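PDB 4IVN: transcriptional regulator, which probably represses transcription of the nan genes for sialic acid catabolism by binding DNA, and binds the sugar phosphate ManNAc-6P. Local coordinates for residues R114-R119 with S219-V224; E128-I133 with I152-I157; S172-L177 with R200-V205. One frame throughout, in Å; residues are numbered along the deposited sequence.

Interaction 1: residues R114-R119 with S219-V224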
# COMPACT_ATOMS: atom_id res chain seq x y z
N ARG A 114 0.52 16.91 -15.37
CA ARG A 114 0.08 15.99 -16.40
C ARG A 114 1.12 15.88 -17.53
O ARG A 114 1.16 14.82 -18.21
CB ARG A 114 -1.27 16.43 -16.98
CG ARG A 114 -2.47 15.86 -16.22
CD ARG A 114 -2.86 16.71 -15.01
NE ARG A 114 -4.10 16.31 -14.29
CZ ARG A 114 -5.23 15.83 -14.84
NH1 ARG A 114 -5.36 15.64 -16.15
NH2 ARG A 114 -6.27 15.51 -14.07
N LYS A 115 1.91 16.96 -17.73
CA LYS A 115 3.01 16.97 -18.70
C LYS A 115 4.10 15.97 -18.26
O LYS A 115 4.54 15.21 -19.09
CB LYS A 115 3.66 18.37 -18.93
CG LYS A 115 2.71 19.47 -19.47
CD LYS A 115 2.07 19.03 -20.79
CE LYS A 115 1.88 20.18 -21.79
NZ LYS A 115 1.43 19.66 -23.14
N SER A 116 4.52 15.95 -16.98
CA SER A 116 5.46 14.92 -16.53
C SER A 116 4.91 13.53 -16.66
O SER A 116 5.64 12.63 -17.00
CB SER A 116 5.93 15.03 -15.04
OG SER A 116 6.53 16.30 -14.73
N LEU A 117 3.67 13.34 -16.17
CA LEU A 117 2.99 12.07 -16.17
C LEU A 117 3.03 11.45 -17.60
O LEU A 117 3.39 10.24 -17.74
CB LEU A 117 1.53 12.27 -15.71
CG LEU A 117 0.68 10.98 -15.69
CD1 LEU A 117 1.26 9.88 -14.79
CD2 LEU A 117 -0.78 11.28 -15.33
N ALA A 118 2.65 12.23 -18.63
CA ALA A 118 2.65 11.70 -20.04
C ALA A 118 4.05 11.24 -20.46
O ALA A 118 4.22 10.15 -21.02
CB ALA A 118 2.06 12.71 -21.04
N ARG A 119 5.07 12.04 -20.11
CA ARG A 119 6.38 11.60 -20.37
C ARG A 119 6.78 10.32 -19.64
O ARG A 119 7.47 9.48 -20.21
CB ARG A 119 7.37 12.69 -20.04
CG ARG A 119 7.48 13.65 -21.18
CD ARG A 119 8.77 14.42 -21.02
NE ARG A 119 8.94 14.95 -19.63
CZ ARG A 119 8.39 16.06 -19.18
NH1 ARG A 119 7.56 16.80 -19.96
NH2 ARG A 119 8.64 16.43 -17.94
N SER A 219 17.00 12.89 -10.56
CA SER A 219 15.72 12.38 -11.11
C SER A 219 15.52 12.89 -12.51
O SER A 219 15.73 14.10 -12.75
CB SER A 219 14.54 12.86 -10.26
OG SER A 219 14.62 12.32 -8.96
N THR A 220 15.20 12.00 -13.45
CA THR A 220 14.89 12.40 -14.83
C THR A 220 13.50 13.04 -14.81
O THR A 220 13.24 13.96 -15.55
CB THR A 220 14.98 11.21 -15.83
OG1 THR A 220 16.22 10.52 -15.63
CG2 THR A 220 14.97 11.63 -17.32
N GLU A 221 12.57 12.46 -14.04
CA GLU A 221 11.23 12.95 -13.87
C GLU A 221 10.80 12.81 -12.40
O GLU A 221 11.37 11.99 -11.68
CB GLU A 221 10.23 12.09 -14.68
CG GLU A 221 10.59 11.85 -16.17
CD GLU A 221 10.37 13.03 -17.15
OE1 GLU A 221 9.86 14.10 -16.70
OE2 GLU A 221 10.69 12.87 -18.41
N MET A 222 9.75 13.52 -11.96
CA MET A 222 9.28 13.34 -10.58
C MET A 222 7.75 13.38 -10.59
O MET A 222 7.18 14.15 -11.33
CB MET A 222 9.68 14.54 -9.71
CG MET A 222 10.99 14.42 -8.95
SD MET A 222 10.84 15.08 -7.25
CE MET A 222 12.31 14.35 -6.53
N LEU A 223 7.11 12.59 -9.75
CA LEU A 223 5.66 12.78 -9.53
C LEU A 223 5.61 13.02 -8.03
O LEU A 223 6.33 12.38 -7.32
CB LEU A 223 4.85 11.56 -9.92
CG LEU A 223 4.67 11.28 -11.41
CD1 LEU A 223 3.68 10.16 -11.64
CD2 LEU A 223 4.28 12.54 -12.19
N VAL A 224 4.86 14.03 -7.61
CA VAL A 224 4.82 14.49 -6.23
C VAL A 224 3.45 14.30 -5.65
O VAL A 224 2.50 14.85 -6.13
CB VAL A 224 5.26 15.98 -6.18
CG1 VAL A 224 5.05 16.58 -4.77
CG2 VAL A 224 6.72 16.06 -6.66
O HOH W 1 8.97 15.41 -14.10

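Interaction 2: residues E128-I133 with I152-I157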
# COMPACT_ATOMS: atom_id res chain seq x y z
N GLU A 128 12.54 -1.90 -21.05
CA GLU A 128 12.58 -3.36 -21.05
C GLU A 128 12.67 -3.90 -19.60
O GLU A 128 12.24 -5.03 -19.28
CB GLU A 128 13.78 -3.81 -21.87
CG GLU A 128 13.45 -3.71 -23.38
CD GLU A 128 14.64 -4.10 -24.27
OE1 GLU A 128 15.79 -3.88 -23.86
OE2 GLU A 128 14.43 -4.63 -25.39
N PHE A 129 13.19 -3.08 -18.70
CA PHE A 129 13.36 -3.59 -17.30
C PHE A 129 13.16 -2.42 -16.39
O PHE A 129 13.62 -1.29 -16.70
CB PHE A 129 14.77 -4.20 -17.09
CG PHE A 129 15.08 -4.53 -15.60
CD1 PHE A 129 14.72 -5.74 -15.07
CD2 PHE A 129 15.68 -3.56 -14.76
CE1 PHE A 129 15.03 -6.05 -13.72
CE2 PHE A 129 15.95 -3.86 -13.43
CZ PHE A 129 15.63 -5.10 -12.93
N ILE A 130 12.41 -2.65 -15.31
CA ILE A 130 12.10 -1.56 -14.41
C ILE A 130 12.51 -1.98 -13.01
O ILE A 130 12.00 -3.02 -12.43
CB ILE A 130 10.58 -1.21 -14.45
CG1 ILE A 130 10.19 -0.73 -15.88
CG2 ILE A 130 10.23 -0.09 -13.43
CD1 ILE A 130 8.70 -0.52 -16.08
N GLY A 131 13.40 -1.18 -12.44
CA GLY A 131 13.91 -1.43 -11.08
C GLY A 131 13.22 -0.45 -10.15
O GLY A 131 13.12 0.76 -10.46
N CYS A 132 12.78 -0.90 -8.96
CA CYS A 132 12.12 0.04 -8.04
C CYS A 132 12.83 0.01 -6.68
O CYS A 132 13.29 -1.06 -6.30
CB CYS A 132 10.66 -0.35 -7.80
SG CYS A 132 9.74 -0.46 -9.36
N ILE A 133 12.93 1.16 -6.01
CA ILE A 133 13.76 1.25 -4.80
C ILE A 133 12.97 2.02 -3.75
O ILE A 133 12.47 3.11 -4.03
CB ILE A 133 15.16 1.93 -5.02
CG1 ILE A 133 15.97 1.35 -6.17
CG2 ILE A 133 15.99 1.87 -3.75
CD1 ILE A 133 17.03 2.38 -6.58
N ILE A 152 0.63 -5.77 -16.08
CA ILE A 152 0.76 -5.43 -17.52
C ILE A 152 1.90 -6.07 -18.29
O ILE A 152 2.12 -5.76 -19.47
CB ILE A 152 0.69 -3.92 -17.75
CG1 ILE A 152 1.91 -3.15 -17.20
CG2 ILE A 152 -0.64 -3.48 -17.16
CD1 ILE A 152 1.91 -1.69 -17.68
N GLY A 153 2.57 -7.02 -17.66
CA GLY A 153 3.53 -7.87 -18.36
C GLY A 153 4.93 -7.21 -18.45
O GLY A 153 5.76 -7.67 -19.22
N LYS A 154 5.22 -6.20 -17.62
CA LYS A 154 6.55 -5.57 -17.65
C LYS A 154 7.44 -6.39 -16.71
O LYS A 154 6.95 -6.94 -15.66
CB LYS A 154 6.53 -4.14 -17.12
CG LYS A 154 5.73 -3.10 -17.94
CD LYS A 154 6.14 -3.09 -19.41
CE LYS A 154 7.41 -2.33 -19.66
NZ LYS A 154 7.44 -1.95 -21.14
N LYS A 155 8.75 -6.38 -16.98
CA LYS A 155 9.63 -6.94 -15.90
C LYS A 155 9.87 -5.85 -14.87
O LYS A 155 10.37 -4.77 -15.25
CB LYS A 155 10.98 -7.37 -16.53
CG LYS A 155 10.79 -8.46 -17.61
CD LYS A 155 10.29 -9.71 -16.84
CE LYS A 155 10.39 -11.01 -17.63
NZ LYS A 155 9.79 -10.85 -19.00
N ALA A 156 9.50 -6.08 -13.62
CA ALA A 156 9.74 -5.08 -12.57
C ALA A 156 10.26 -5.80 -11.38
O ALA A 156 9.75 -6.88 -10.96
CB ALA A 156 8.47 -4.32 -12.21
N ILE A 157 11.30 -5.23 -10.80
CA ILE A 157 11.77 -5.72 -9.51
C ILE A 157 11.73 -4.60 -8.49
O ILE A 157 12.24 -3.49 -8.74
CB ILE A 157 13.19 -6.25 -9.61
CG1 ILE A 157 13.67 -6.75 -8.24
CG2 ILE A 157 14.08 -5.13 -10.02
CD1 ILE A 157 14.95 -7.46 -8.37
O HOH W 2 9.60 -5.59 -19.52

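Interaction 3: residues S172-L177 with R200-V205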
# COMPACT_ATOMS: atom_id res chain seq x y z
N SER A 172 23.45 -0.92 -14.65
CA SER A 172 22.28 -0.63 -15.42
C SER A 172 22.62 -0.11 -16.86
O SER A 172 23.65 0.60 -17.04
CB SER A 172 21.56 0.46 -14.71
OG SER A 172 20.19 0.48 -15.11
N SER A 173 21.80 -0.49 -17.84
CA SER A 173 22.18 -0.29 -19.27
C SER A 173 20.94 0.08 -20.05
O SER A 173 19.82 0.04 -19.52
CB SER A 173 22.77 -1.57 -19.86
OG SER A 173 21.76 -2.59 -19.96
N GLN A 174 21.16 0.54 -21.28
CA GLN A 174 20.07 0.94 -22.19
C GLN A 174 18.91 -0.01 -22.19
O GLN A 174 19.09 -1.20 -22.33
CB GLN A 174 20.60 1.05 -23.67
CG GLN A 174 21.19 2.41 -23.96
CD GLN A 174 20.22 3.50 -23.58
OE1 GLN A 174 20.60 4.46 -22.91
NE2 GLN A 174 18.93 3.30 -23.90
N GLY A 175 17.71 0.54 -22.00
CA GLY A 175 16.49 -0.22 -21.95
C GLY A 175 16.02 -0.36 -20.48
O GLY A 175 14.89 -0.77 -20.21
N ASP A 176 16.89 -0.06 -19.51
CA ASP A 176 16.41 -0.12 -18.07
C ASP A 176 15.70 1.23 -17.73
O ASP A 176 16.04 2.25 -18.30
CB ASP A 176 17.59 -0.28 -17.07
CG ASP A 176 18.32 -1.57 -17.27
OD1 ASP A 176 17.69 -2.46 -17.89
OD2 ASP A 176 19.49 -1.73 -16.76
N LEU A 177 14.87 1.24 -16.69
CA LEU A 177 14.28 2.46 -16.12
C LEU A 177 14.18 2.20 -14.59
O LEU A 177 13.85 1.09 -14.15
CB LEU A 177 12.83 2.61 -16.62
CG LEU A 177 11.83 3.60 -15.94
CD1 LEU A 177 12.32 4.99 -16.31
CD2 LEU A 177 10.42 3.52 -16.52
N ARG A 200 24.79 6.87 -14.74
CA ARG A 200 25.08 6.13 -15.94
C ARG A 200 24.11 6.48 -17.06
O ARG A 200 23.99 5.68 -17.99
CB ARG A 200 24.93 4.66 -15.64
CG ARG A 200 26.11 4.14 -14.88
CD ARG A 200 25.77 2.78 -14.37
NE ARG A 200 25.63 1.81 -15.47
CZ ARG A 200 26.67 1.26 -16.10
NH1 ARG A 200 27.93 1.57 -15.78
NH2 ARG A 200 26.44 0.37 -17.04
N ASP A 201 23.44 7.63 -16.97
CA ASP A 201 22.46 8.10 -17.97
C ASP A 201 21.27 7.16 -18.21
O ASP A 201 20.74 7.12 -19.31
CB ASP A 201 23.16 8.45 -19.29
CG ASP A 201 24.33 9.35 -19.04
OD1 ASP A 201 24.12 10.40 -18.41
OD2 ASP A 201 25.48 8.99 -19.36
N ILE A 202 20.85 6.44 -17.16
CA ILE A 202 19.65 5.59 -17.24
C ILE A 202 18.56 6.40 -16.61
O ILE A 202 18.85 7.01 -15.59
CB ILE A 202 19.90 4.28 -16.45
CG1 ILE A 202 21.12 3.56 -17.06
CG2 ILE A 202 18.60 3.41 -16.38
CD1 ILE A 202 21.13 3.38 -18.59
N PRO A 203 17.35 6.51 -17.21
CA PRO A 203 16.34 7.34 -16.58
C PRO A 203 15.90 6.90 -15.16
O PRO A 203 15.79 5.68 -14.85
CB PRO A 203 15.11 7.26 -17.55
CG PRO A 203 15.32 5.92 -18.24
CD PRO A 203 16.83 5.83 -18.42
N VAL A 204 15.66 7.90 -14.32
CA VAL A 204 15.23 7.65 -12.93
C VAL A 204 14.01 8.47 -12.74
O VAL A 204 14.09 9.68 -12.96
CB VAL A 204 16.33 8.08 -11.92
CG1 VAL A 204 15.85 7.96 -10.44
CG2 VAL A 204 17.63 7.28 -12.12
N VAL A 205 12.93 7.88 -12.26
CA VAL A 205 11.66 8.63 -11.98
C VAL A 205 11.47 8.58 -10.44
O VAL A 205 11.47 7.49 -9.87
CB VAL A 205 10.44 7.93 -12.64
CG1 VAL A 205 9.09 8.61 -12.25
CG2 VAL A 205 10.58 8.00 -14.19

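Interaction 1: residues R114-R119 with S219-V224
R119 and E221 make the polar grip, and L117 and L223 the apolar one, between the first turns of helix 114-126 and strand 221-224. This is a helix packed against the last strand of the five-stranded parallel sheet of the SIS domain. Both side chains of the salt bridge reach across, R119 from the helix and E221 from the start of the strand, and they cross at about a right angle. The guanidinium approaches side-on: R119 NE donates to E221 OE2 at 3.0 Å, and R119 NH2 to E221 OE1 at 2.9 Å, on the syn lone pair of that oxygen. A third, weak bond runs from R119 NE to E221 OE1. The two flat groups are not coplanar, their planes being 33° apart, although both oxygens stay close to the guanidinium plane. E221 chi2 of -75° bends the chain and swings CD to the place where both oxygens meet the arginine. S116 CA sits over one face of the R119 guanidinium, offset toward its rim. E221 OE2 also has a long, weak ion pair with R123 NE, one turn further along the helix.

The apolar contact is made by the leucine tips. L223 CD1 meets L117 CD1 at 4.0 Å, and the other branch, L223 CD2, lies 4.1 Å from S116 CB. Behind the leucines stands helix 237-257, with V249 touching L117 and L246 touching L223; L117 also packs on C94 of the second subunit.

A single water joins the helix to the strand edge. S116 OG has its main partner in D113 OD2, and also accepts from this water at 2.7 Å. The same water donates to E221 OE1 and accepts from M222 N, each at 3.0 Å.

Interaction 2: residues E128-I133 with I152-I157
I130 and A156 pair as parallel neighbours, and three direct backbone bonds link the two chains around them. I130 N donates to K155 O at 2.9 Å, arriving tilted 22° from the carbonyl plane. I130 also accepts: I157 N donates to I130 O at 2.8 Å, nearly in line with the C=O bond. C132 N then reaches I157 O at 2.7 Å, again close to straight on the carbonyl. I130 O takes in addition a CA-H...O contact from A156 CA at 3.1 Å. F129 and G131 turn their backbone groups the other way, to G175 in the turn before strand 176-181 and to L177 and F179 within it.

Before the direct ladder begins, a water donates to E128 O at 2.7 Å and accepts from K155 N at 2.8 Å, bridging them where the chains have not yet come close enough for a direct bond. The ammonium of K154 is held by carbonyls at the end of helix 114-126 and just after it, V124 O and A127 O.

I130 CB and A156 CB lie on one face, over L149 of helix 137-151. On the other, F129 CZ presses on I157 CG2 at a tight 3.3 Å, the two side chains crossing obliquely; I157 chi1 of 179° sends CG1 anti to the backbone N and leaves CG2 to meet the ring. G153, at positive phi, closes helix 137-151 with a Schellman motif and turns the chain into the second strand, completing the beta-alpha-beta crossover from strand 129-133 to strand 156-159 in the Rossmann-like SIS fold.

Interaction 3: residues S172-L177 with R200-V205
L177 and P203 are the closest backbone pair, 5.3 Å between their CA atoms, where strands 176-181 and 204-208 enter the sheet behind a type II turn from S173 to D176 on one side and a helix end on the other. R200 grips the residue just before the turn: its guanidinium presents NE and NH2 side-on to a single atom, S172 O, each at 2.8 Å. The oxygen lies in the guanidinium plane, but the two donors differ in how they meet it: NE comes in the carbonyl plane on a lone pair, while NH2 stands 37° above that plane.

I202 points its side chain at the other segment. Its CG2 touches D176 O at 3.4 Å and S172 OG at 3.6 Å, and its CD1 meets S173 C at 3.6 Å; chi2 of -50° turns CD1 to the turn. D201, at positive phi, is the C-prime residue of the Schellman motif that ends helix 188-199, the connection of the beta-alpha-beta unit in this part of the SIS domain.

D176 OD2, at the end of the turn, accepts from S173 N, above the carboxylate plane, and on its anti lone pair from S172 OG, just before the turn. S172 OG is also hydrogen-bonded to W178 NE1. Further into the sheet, L177 crosses P203 at about a right angle, with L177 CD1 at 3.7 Å from P203 CG and 4.1 Å from V205 CG2.

All three contacts reach one parallel sheet, ordered 156-159, 129-133, 176-181, 204-208, 221-224. Interactions 2 and 3 meet where strands 129-133 and 176-181 begin, centres 12 Å apart; E128 N lies 2.7 Å from G175 O and F129 O 2.8 Å from L177 N, both probable hydrogen bonds. Interaction 3 passes to interaction 1 through T220 N and V204 O, 2.6 Å apart and probably bonded, with centres 15 Å apart. Interactions 1 and 2 do not touch, nearest atoms about 11 Å apart. Pocket residues V135-S138 and S182-S184 follow strands 129-133 and 176-181; a bound ManNAc-6P lies about 11 Å from the M222 side chain, and one about 13 Å from that of C132.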